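Local coordinates for putative adhesin (Komagataella phaffii, PDB 5FX8), which is a putative cell-wall adhesion protein, represented by its N-terminal part, that may mediate cell-cell interaction by binding other proteins through polar contacts, at residues 238-243 with 247-252; 79-84 with 90-95. All blocks are in the same frame, centred on the assembly; numbering follows the deposited sequence.

Contact 1. Residues 238-243 with 247-252; sequences ESFECG and ISLSFA
Glu241 and Ser248 form a hydrogen-bonded antiparallel pair, Glu241 N to Ser248 O (2.9 Å) and Ser248 N to Glu241 O (2.7 Å), in a hairpin whose strands 238-242 and 247-252 run at 171° to each other. Further along, Glu238 N donates to Ser250 O from well above the carbonyl plane. On the side bearing Phe240, Cys242, Ile247 and Leu249 the contact is apolar. Phe240 CD1 meets Leu249 CD1 at 3.8 Å, the two side chains crossing at a slant, while CE1 of the same ring reaches Ile247 CG2, whose side chain runs beside it in the same direction. Ile247 CG1 touches Cys242 SG. The reverse side, with Ser239, Glu241, Ser248 and Ser250, is polar: Ser239 OG and Ser250 OG lie 2.8 Å apart, within hydrogen-bonding distance, and Ser250 OG also has a weak bond to Asp180 OD1. Glu238, with CG anti to its carbonyl carbon (chi1 -53°) and the chain extended beyond, reaches along the partner strand until CD lies 3.3 Å from Ala252 CB; its OE1 is hydrogen-bonded to Asn178 ND2. Strand 237-242 is outermost in its five-stranded sheet within the chain, and strand 246-252 bonds onward to strand 176-186. The apolar side packs on strands 189-200 and 260-268 of the other sheet, where Cys242 is disulfide-bonded to Cys192, tying together the two layers of this cohesin-like domain.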
ATOM      1  N   GLU C 238      -3.065   3.389 -30.409  1.00 19.69           N
ATOM      2  CA  GLU C 238      -3.244   1.976 -30.101  1.00 21.94           C
ATOM      3  C   GLU C 238      -2.944   1.050 -31.276  1.00 23.01           C
ATOM      4  O   GLU C 238      -2.528  -0.091 -31.060  1.00 20.42           O
ATOM      5  CB  GLU C 238      -4.672   1.686 -29.651  1.00 23.82           C
ATOM      6  CG  GLU C 238      -5.184   2.509 -28.541  1.00 25.86           C
ATOM      7  CD  GLU C 238      -6.514   1.984 -28.043  1.00 39.61           C
ATOM      8  OE1 GLU C 238      -7.573   2.361 -28.611  1.00 36.45           O
ATOM      9  OE2 GLU C 238      -6.494   1.172 -27.090  1.00 40.91           O
ATOM     10  N   SER C 239      -3.184   1.486 -32.509  1.00 22.13           N
ATOM     11  CA  SER C 239      -2.961   0.638 -33.673  1.00 23.08           C
ATOM     12  C   SER C 239      -2.909   1.511 -34.911  1.00 21.58           C
ATOM     13  O   SER C 239      -3.515   2.579 -34.943  1.00 24.87           O
ATOM     14  CB  SER C 239      -4.066  -0.395 -33.806  1.00 21.72           C
ATOM     15  OG  SER C 239      -5.285   0.302 -33.799  1.00 25.50           O
ATOM     16  N   PHE C 240      -2.192   1.049 -35.930  1.00 22.04           N
ATOM     17  CA  PHE C 240      -1.988   1.873 -37.119  1.00 24.38           C
ATOM     18  C   PHE C 240      -1.661   0.981 -38.311  1.00 25.31           C
ATOM     19  O   PHE C 240      -0.570   0.415 -38.374  1.00 29.19           O
ATOM     20  CB  PHE C 240      -0.882   2.889 -36.864  1.00 22.92           C
ATOM     21  CG  PHE C 240      -0.414   3.599 -38.079  1.00 23.13           C
ATOM     22  CD1 PHE C 240      -1.290   4.361 -38.838  1.00 26.07           C
ATOM     23  CD2 PHE C 240       0.904   3.530 -38.457  1.00 21.64           C
ATOM     24  CE1 PHE C 240      -0.860   5.016 -39.952  1.00 22.12           C
ATOM     25  CE2 PHE C 240       1.336   4.187 -39.569  1.00 24.51           C
ATOM     26  CZ  PHE C 240       0.450   4.935 -40.318  1.00 24.11           C
ATOM     27  N   GLU C 241      -2.597   0.859 -39.248  1.00 29.31           N
ATOM     28  CA  GLU C 241      -2.365   0.211 -40.537  1.00 30.49           C
ATOM     29  C   GLU C 241      -2.534   1.225 -41.663  1.00 29.01           C
ATOM     30  O   GLU C 241      -3.494   1.991 -41.680  1.00 27.36           O
ATOM     31  CB  GLU C 241      -3.332  -0.946 -40.766  1.00 32.48           C
ATOM     32  CG  GLU C 241      -3.136  -2.108 -39.851  1.00 39.38           C
ATOM     33  CD  GLU C 241      -4.011  -3.283 -40.225  1.00 54.84           C
ATOM     34  OE1 GLU C 241      -5.234  -3.209 -39.986  1.00 52.62           O
ATOM     35  OE2 GLU C 241      -3.482  -4.276 -40.769  1.00 61.77           O
ATOM     36  N   CYS C 242      -1.613   1.225 -42.616  1.00 33.72           N
ATOM     37  CA  CYS C 242      -1.707   2.135 -43.752  1.00 31.82           C
ATOM     38  C   CYS C 242      -1.396   1.358 -45.021  1.00 36.99           C
ATOM     39  O   CYS C 242      -0.267   0.900 -45.217  1.00 34.94           O
ATOM     40  CB  CYS C 242      -0.766   3.322 -43.593  1.00 32.98           C
ATOM     41  SG  CYS C 242      -0.722   4.524 -44.991  1.00 43.92           S
ATOM     42  N   GLY C 243      -2.409   1.202 -45.875  1.00 40.81           N
ATOM     43  CA  GLY C 243      -2.235   0.669 -47.204  1.00 36.85           C
ATOM     44  C   GLY C 243      -2.419   1.768 -48.232  1.00 38.02           C
ATOM     45  O   GLY C 243      -2.610   2.932 -47.905  1.00 43.67           O
ATOM     46  N   ILE C 247      -6.508   3.351 -44.555  1.00 26.39           N
ATOM     47  CA  ILE C 247      -5.776   3.587 -43.320  1.00 26.51           C
ATOM     48  C   ILE C 247      -6.667   3.212 -42.146  1.00 27.40           C
ATOM     49  O   ILE C 247      -7.827   3.623 -42.092  1.00 25.15           O
ATOM     50  CB  ILE C 247      -5.318   5.047 -43.170  1.00 27.89           C
ATOM     51  CG1 ILE C 247      -4.554   5.541 -44.386  1.00 33.33           C
ATOM     52  CG2 ILE C 247      -4.411   5.171 -41.994  1.00 26.90           C
ATOM     53  CD1 ILE C 247      -4.264   7.025 -44.343  1.00 27.18           C
ATOM     54  N   SER C 248      -6.123   2.438 -41.212  1.00 28.16           N
ATOM     55  CA  SER C 248      -6.746   2.152 -39.928  1.00 23.28           C
ATOM     56  C   SER C 248      -5.954   2.817 -38.814  1.00 26.53           C
ATOM     57  O   SER C 248      -4.720   2.793 -38.815  1.00 23.51           O
ATOM     58  CB  SER C 248      -6.799   0.660 -39.659  1.00 24.86           C
ATOM     59  OG  SER C 248      -7.830   0.050 -40.377  1.00 25.83           O
ATOM     60  N   LEU C 249      -6.662   3.365 -37.835  1.00 23.89           N
ATOM     61  CA  LEU C 249      -5.972   4.084 -36.782  1.00 20.96           C
ATOM     62  C   LEU C 249      -6.815   4.043 -35.524  1.00 23.19           C
ATOM     63  O   LEU C 249      -8.038   4.091 -35.609  1.00 25.40           O
ATOM     64  CB  LEU C 249      -5.717   5.509 -37.231  1.00 21.48           C
ATOM     65  CG  LEU C 249      -4.852   6.389 -36.365  1.00 23.57           C
ATOM     66  CD1 LEU C 249      -3.517   5.730 -36.117  1.00 33.28           C
ATOM     67  CD2 LEU C 249      -4.670   7.675 -37.087  1.00 20.90           C
ATOM     68  N   SER C 250      -6.165   3.948 -34.363  1.00 22.71           N
ATOM     69  CA  SER C 250      -6.864   3.901 -33.082  1.00 22.97           C
ATOM     70  C   SER C 250      -6.130   4.699 -32.012  1.00 23.01           C
ATOM     71  O   SER C 250      -4.903   4.769 -31.995  1.00 20.54           O
ATOM     72  CB  SER C 250      -7.019   2.477 -32.576  1.00 27.33           C
ATOM     73  OG  SER C 250      -7.739   1.708 -33.487  1.00 25.44           O
ATOM     74  N   PHE C 251      -6.889   5.249 -31.083  1.00 20.40           N
ATOM     75  CA  PHE C 251      -6.326   6.079 -30.033  1.00 21.46           C
ATOM     76  C   PHE C 251      -6.937   5.717 -28.688  1.00 22.64           C
ATOM     77  O   PHE C 251      -8.137   5.477 -28.578  1.00 26.22           O
ATOM     78  CB  PHE C 251      -6.577   7.560 -30.285  1.00 22.47           C
ATOM     79  CG  PHE C 251      -5.760   8.168 -31.384  1.00 21.80           C
ATOM     80  CD1 PHE C 251      -4.471   8.625 -31.142  1.00 21.09           C
ATOM     81  CD2 PHE C 251      -6.307   8.365 -32.646  1.00 21.58           C
ATOM     82  CE1 PHE C 251      -3.731   9.232 -32.146  1.00 17.69           C
ATOM     83  CE2 PHE C 251      -5.574   8.964 -33.647  1.00 19.56           C
ATOM     84  CZ  PHE C 251      -4.290   9.400 -33.396  1.00 19.47           C
ATOM     85  N   ALA C 252      -6.108   5.681 -27.665  1.00 27.36           N
ATOM     86  CA  ALA C 252      -6.559   5.550 -26.287  1.00 26.17           C
ATOM     87  C   ALA C 252      -5.919   6.676 -25.515  1.00 22.25           C
ATOM     88  O   ALA C 252      -4.707   6.868 -25.590  1.00 28.64           O
ATOM     89  CB  ALA C 252      -6.163   4.214 -25.668  1.00 25.74           C
TER

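Contact 2. Residues 79-84 with 90-95; sequences LSTAFD and LTFTFS
Four backbone hydrogen bonds join 79-84 to 90-95, two at each of the pairs Ser80-Thr93 and Ala82-Thr91. Thr91 N to Ala82 O (2.9 Å) is practically straight at hydrogen, 179°, and meets the oxygen almost end-on to its carbonyl; the return bond, Ala82 N to Thr91 O, is longer at 3.2 Å but lies in the carbonyl plane. Between these pairs, Thr81 CA directs a CH...O contact at Thr91 O (3.3 Å). The hairpin is part of the first cohesin-like domain, in a mixed sheet: 77-84 also pairs with strand 68-72, and 89-94 with strand 45-49. Apolar contacts fill the side carrying Leu79, Thr81, Phe83, Leu90, Phe92 and Phe94. Leu79 lies between two rings: its CD2 sits over one face of Phe94, 4.1 Å from the ring centroid, in a CH-pi contact. Leu79 CD1 lies in the plane of the Phe92 ring at its edge, 3.8 Å from Phe92 CD2. With Leu79 CG held between backbone N and carbonyl carbon (chi1 55°), the two methyls point to different rings. Thr81 CG2 approaches Phe92 CD2 obliquely, while its OG1 bonds to Ser66 O. At the far end Leu90 CD1 meets Phe83 CB at 3.9 Å, and Leu90 CB lies in plane at the edge of the Phe83 ring. Strand 101-114 packs against this side: Phe110 touches Thr81 and Leu90, Val108 touches Phe92, and Leu104 touches Phe94. Phe29 and Phe31 meet the Phe92 ring edge-to-face.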
ATOM      1  N   LEU C  79     -27.316  27.537 -74.807  1.00 31.85           N
ATOM      2  CA  LEU C  79     -26.447  28.685 -74.620  1.00 29.50           C
ATOM      3  C   LEU C  79     -25.067  28.185 -74.247  1.00 26.23           C
ATOM      4  O   LEU C  79     -24.875  27.015 -73.918  1.00 23.57           O
ATOM      5  CB  LEU C  79     -26.996  29.626 -73.548  1.00 31.25           C
ATOM      6  CG  LEU C  79     -27.294  29.048 -72.167  1.00 27.32           C
ATOM      7  CD1 LEU C  79     -26.080  29.081 -71.317  1.00 21.93           C
ATOM      8  CD2 LEU C  79     -28.359  29.872 -71.544  1.00 28.46           C
ATOM      9  N   SER C  80     -24.115  29.095 -74.292  1.00 24.43           N
ATOM     10  CA  SER C  80     -22.772  28.849 -73.820  1.00 23.66           C
ATOM     11  C   SER C  80     -22.384  29.999 -72.899  1.00 25.73           C
ATOM     12  O   SER C  80     -22.962  31.081 -72.972  1.00 25.89           O
ATOM     13  CB  SER C  80     -21.809  28.724 -74.978  1.00 22.09           C
ATOM     14  OG  SER C  80     -21.725  29.950 -75.634  1.00 25.90           O
ATOM     15  N   THR C  81     -21.413  29.758 -72.021  1.00 22.23           N
ATOM     16  CA  THR C  81     -21.044  30.701 -70.976  1.00 20.21           C
ATOM     17  C   THR C  81     -19.559  31.006 -71.059  1.00 19.13           C
ATOM     18  O   THR C  81     -18.763  30.179 -71.492  1.00 23.81           O
ATOM     19  CB  THR C  81     -21.352  30.152 -69.551  1.00 21.03           C
ATOM     20  OG1 THR C  81     -20.777  28.847 -69.397  1.00 24.19           O
ATOM     21  CG2 THR C  81     -22.831  30.073 -69.261  1.00 19.29           C
ATOM     22  N   ALA C  82     -19.180  32.187 -70.619  1.00 20.27           N
ATOM     23  CA  ALA C  82     -17.772  32.489 -70.452  1.00 21.83           C
ATOM     24  C   ALA C  82     -17.684  33.556 -69.373  1.00 20.77           C
ATOM     25  O   ALA C  82     -18.602  34.357 -69.236  1.00 23.71           O
ATOM     26  CB  ALA C  82     -17.145  32.951 -71.765  1.00 20.83           C
ATOM     27  N   PHE C  83     -16.615  33.531 -68.582  1.00 19.87           N
ATOM     28  CA  PHE C  83     -16.412  34.463 -67.477  1.00 18.20           C
ATOM     29  C   PHE C  83     -15.255  35.377 -67.818  1.00 20.75           C
ATOM     30  O   PHE C  83     -14.214  34.921 -68.290  1.00 21.59           O
ATOM     31  CB  PHE C  83     -16.118  33.718 -66.176  1.00 20.15           C
ATOM     32  CG  PHE C  83     -16.032  34.590 -64.951  1.00 22.53           C
ATOM     33  CD1 PHE C  83     -17.137  35.249 -64.470  1.00 23.17           C
ATOM     34  CD2 PHE C  83     -14.848  34.693 -64.244  1.00 22.58           C
ATOM     35  CE1 PHE C  83     -17.046  36.019 -63.345  1.00 22.22           C
ATOM     36  CE2 PHE C  83     -14.766  35.458 -63.125  1.00 18.62           C
ATOM     37  CZ  PHE C  83     -15.859  36.120 -62.678  1.00 19.78           C
ATOM     38  N   ASP C  84     -15.445  36.661 -67.599  1.00 23.39           N
ATOM     39  CA  ASP C  84     -14.373  37.631 -67.731  1.00 21.45           C
ATOM     40  C   ASP C  84     -13.692  37.754 -66.373  1.00 22.36           C
ATOM     41  O   ASP C  84     -14.296  38.226 -65.412  1.00 23.15           O
ATOM     42  CB  ASP C  84     -14.931  38.964 -68.214  1.00 22.15           C
ATOM     43  CG  ASP C  84     -13.858  39.955 -68.522  1.00 23.44           C
ATOM     44  OD1 ASP C  84     -12.711  39.714 -68.131  1.00 26.76           O
ATOM     45  OD2 ASP C  84     -14.158  40.988 -69.145  1.00 30.12           O
ATOM     46  N   LEU C  90     -20.073  37.324 -65.875  1.00 21.63           N
ATOM     47  CA  LEU C  90     -20.388  36.076 -66.544  1.00 22.42           C
ATOM     48  C   LEU C  90     -21.360  36.371 -67.678  1.00 23.67           C
ATOM     49  O   LEU C  90     -22.388  37.010 -67.455  1.00 27.84           O
ATOM     50  CB  LEU C  90     -20.982  35.078 -65.553  1.00 22.32           C
ATOM     51  CG  LEU C  90     -21.231  33.656 -66.044  1.00 23.05           C
ATOM     52  CD1 LEU C  90     -19.926  33.010 -66.435  1.00 23.17           C
ATOM     53  CD2 LEU C  90     -21.943  32.817 -65.017  1.00 19.78           C
ATOM     54  N   THR C  91     -21.036  35.929 -68.890  1.00 20.52           N
ATOM     55  CA  THR C  91     -21.882  36.193 -70.046  1.00 22.51           C
ATOM     56  C   THR C  91     -22.548  34.911 -70.512  1.00 22.87           C
ATOM     57  O   THR C  91     -21.871  33.936 -70.825  1.00 24.18           O
ATOM     58  CB  THR C  91     -21.084  36.798 -71.196  1.00 26.22           C
ATOM     59  OG1 THR C  91     -20.348  37.933 -70.736  1.00 24.27           O
ATOM     60  CG2 THR C  91     -22.023  37.222 -72.292  1.00 25.57           C
ATOM     61  N   PHE C  92     -23.863  34.912 -70.587  1.00 24.72           N
ATOM     62  CA  PHE C  92     -24.571  33.804 -71.204  1.00 23.21           C
ATOM     63  C   PHE C  92     -24.887  34.205 -72.635  1.00 28.13           C
ATOM     64  O   PHE C  92     -25.377  35.308 -72.877  1.00 29.40           O
ATOM     65  CB  PHE C  92     -25.851  33.474 -70.443  1.00 22.82           C
ATOM     66  CG  PHE C  92     -25.634  33.075 -69.010  1.00 23.97           C
ATOM     67  CD1 PHE C  92     -25.359  34.015 -68.039  1.00 24.67           C
ATOM     68  CD2 PHE C  92     -25.758  31.771 -68.626  1.00 21.21           C
ATOM     69  CE1 PHE C  92     -25.177  33.643 -66.730  1.00 21.60           C
ATOM     70  CE2 PHE C  92     -25.584  31.411 -67.334  1.00 21.44           C
ATOM     71  CZ  PHE C  92     -25.289  32.344 -66.383  1.00 21.84           C
ATOM     72  N   THR C  93     -24.581  33.331 -73.580  1.00 29.04           N
ATOM     73  CA  THR C  93     -24.774  33.615 -74.995  1.00 29.88           C
ATOM     74  C   THR C  93     -25.577  32.495 -75.634  1.00 32.40           C
ATOM     75  O   THR C  93     -25.073  31.386 -75.795  1.00 33.30           O
ATOM     76  CB  THR C  93     -23.438  33.778 -75.688  1.00 29.84           C
ATOM     77  OG1 THR C  93     -22.731  34.853 -75.072  1.00 27.69           O
ATOM     78  CG2 THR C  93     -23.645  34.069 -77.136  1.00 30.41           C
ATOM     79  N   PHE C  94     -26.807  32.789 -76.022  1.00 37.30           N
ATOM     80  CA  PHE C  94     -27.651  31.781 -76.638  1.00 42.77           C
ATOM     81  C   PHE C  94     -27.189  31.459 -78.059  1.00 47.63           C
ATOM     82  O   PHE C  94     -26.563  32.278 -78.732  1.00 51.36           O
ATOM     83  CB  PHE C  94     -29.089  32.259 -76.640  1.00 46.24           C
ATOM     84  CG  PHE C  94     -29.675  32.423 -75.279  1.00 40.22           C
ATOM     85  CD1 PHE C  94     -29.464  33.568 -74.550  1.00 44.02           C
ATOM     86  CD2 PHE C  94     -30.468  31.438 -74.737  1.00 36.68           C
ATOM     87  CE1 PHE C  94     -30.027  33.710 -73.297  1.00 40.39           C
ATOM     88  CE2 PHE C  94     -31.025  31.586 -73.498  1.00 34.12           C
ATOM     89  CZ  PHE C  94     -30.806  32.709 -72.780  1.00 34.49           C
ATOM     90  N   SER C  95     -27.531  30.254 -78.521  1.00 51.56           N
ATOM     91  CA  SER C  95     -26.956  29.669 -79.746  1.00 64.00           C
ATOM     92  C   SER C  95     -28.059  29.387 -80.766  1.00 74.04           C
ATOM     93  O   SER C  95     -28.321  28.239 -81.149  1.00 73.88           O
ATOM     94  CB  SER C  95     -26.171  28.384 -79.392  1.00 54.94           C
ATOM     95  OG  SER C  95     -25.342  28.544 -78.240  1.00 45.71           O
TER

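Contacts 1 and 2 are both antiparallel hairpins, yet they belong to different cohesin-like domains: 79-84 with 90-95 to the first, 238-243 with 247-252 to the second. Their centres are 50 Å apart, toward the two ends of the elongated chain, one on each side of its centre, and their nearest atoms remain about 36 Å apart, so neither touches the other. Contact 2 comes first in the chain. Their surroundings differ too: Ala252 of contact 1 packs on Arg403 of the co-crystallised lipoxygenase, a protein of another fungus, whereas contact 2 meets no other protein chain of the assembly. Contact 1 holds half of a disulfide and contact 2 has none.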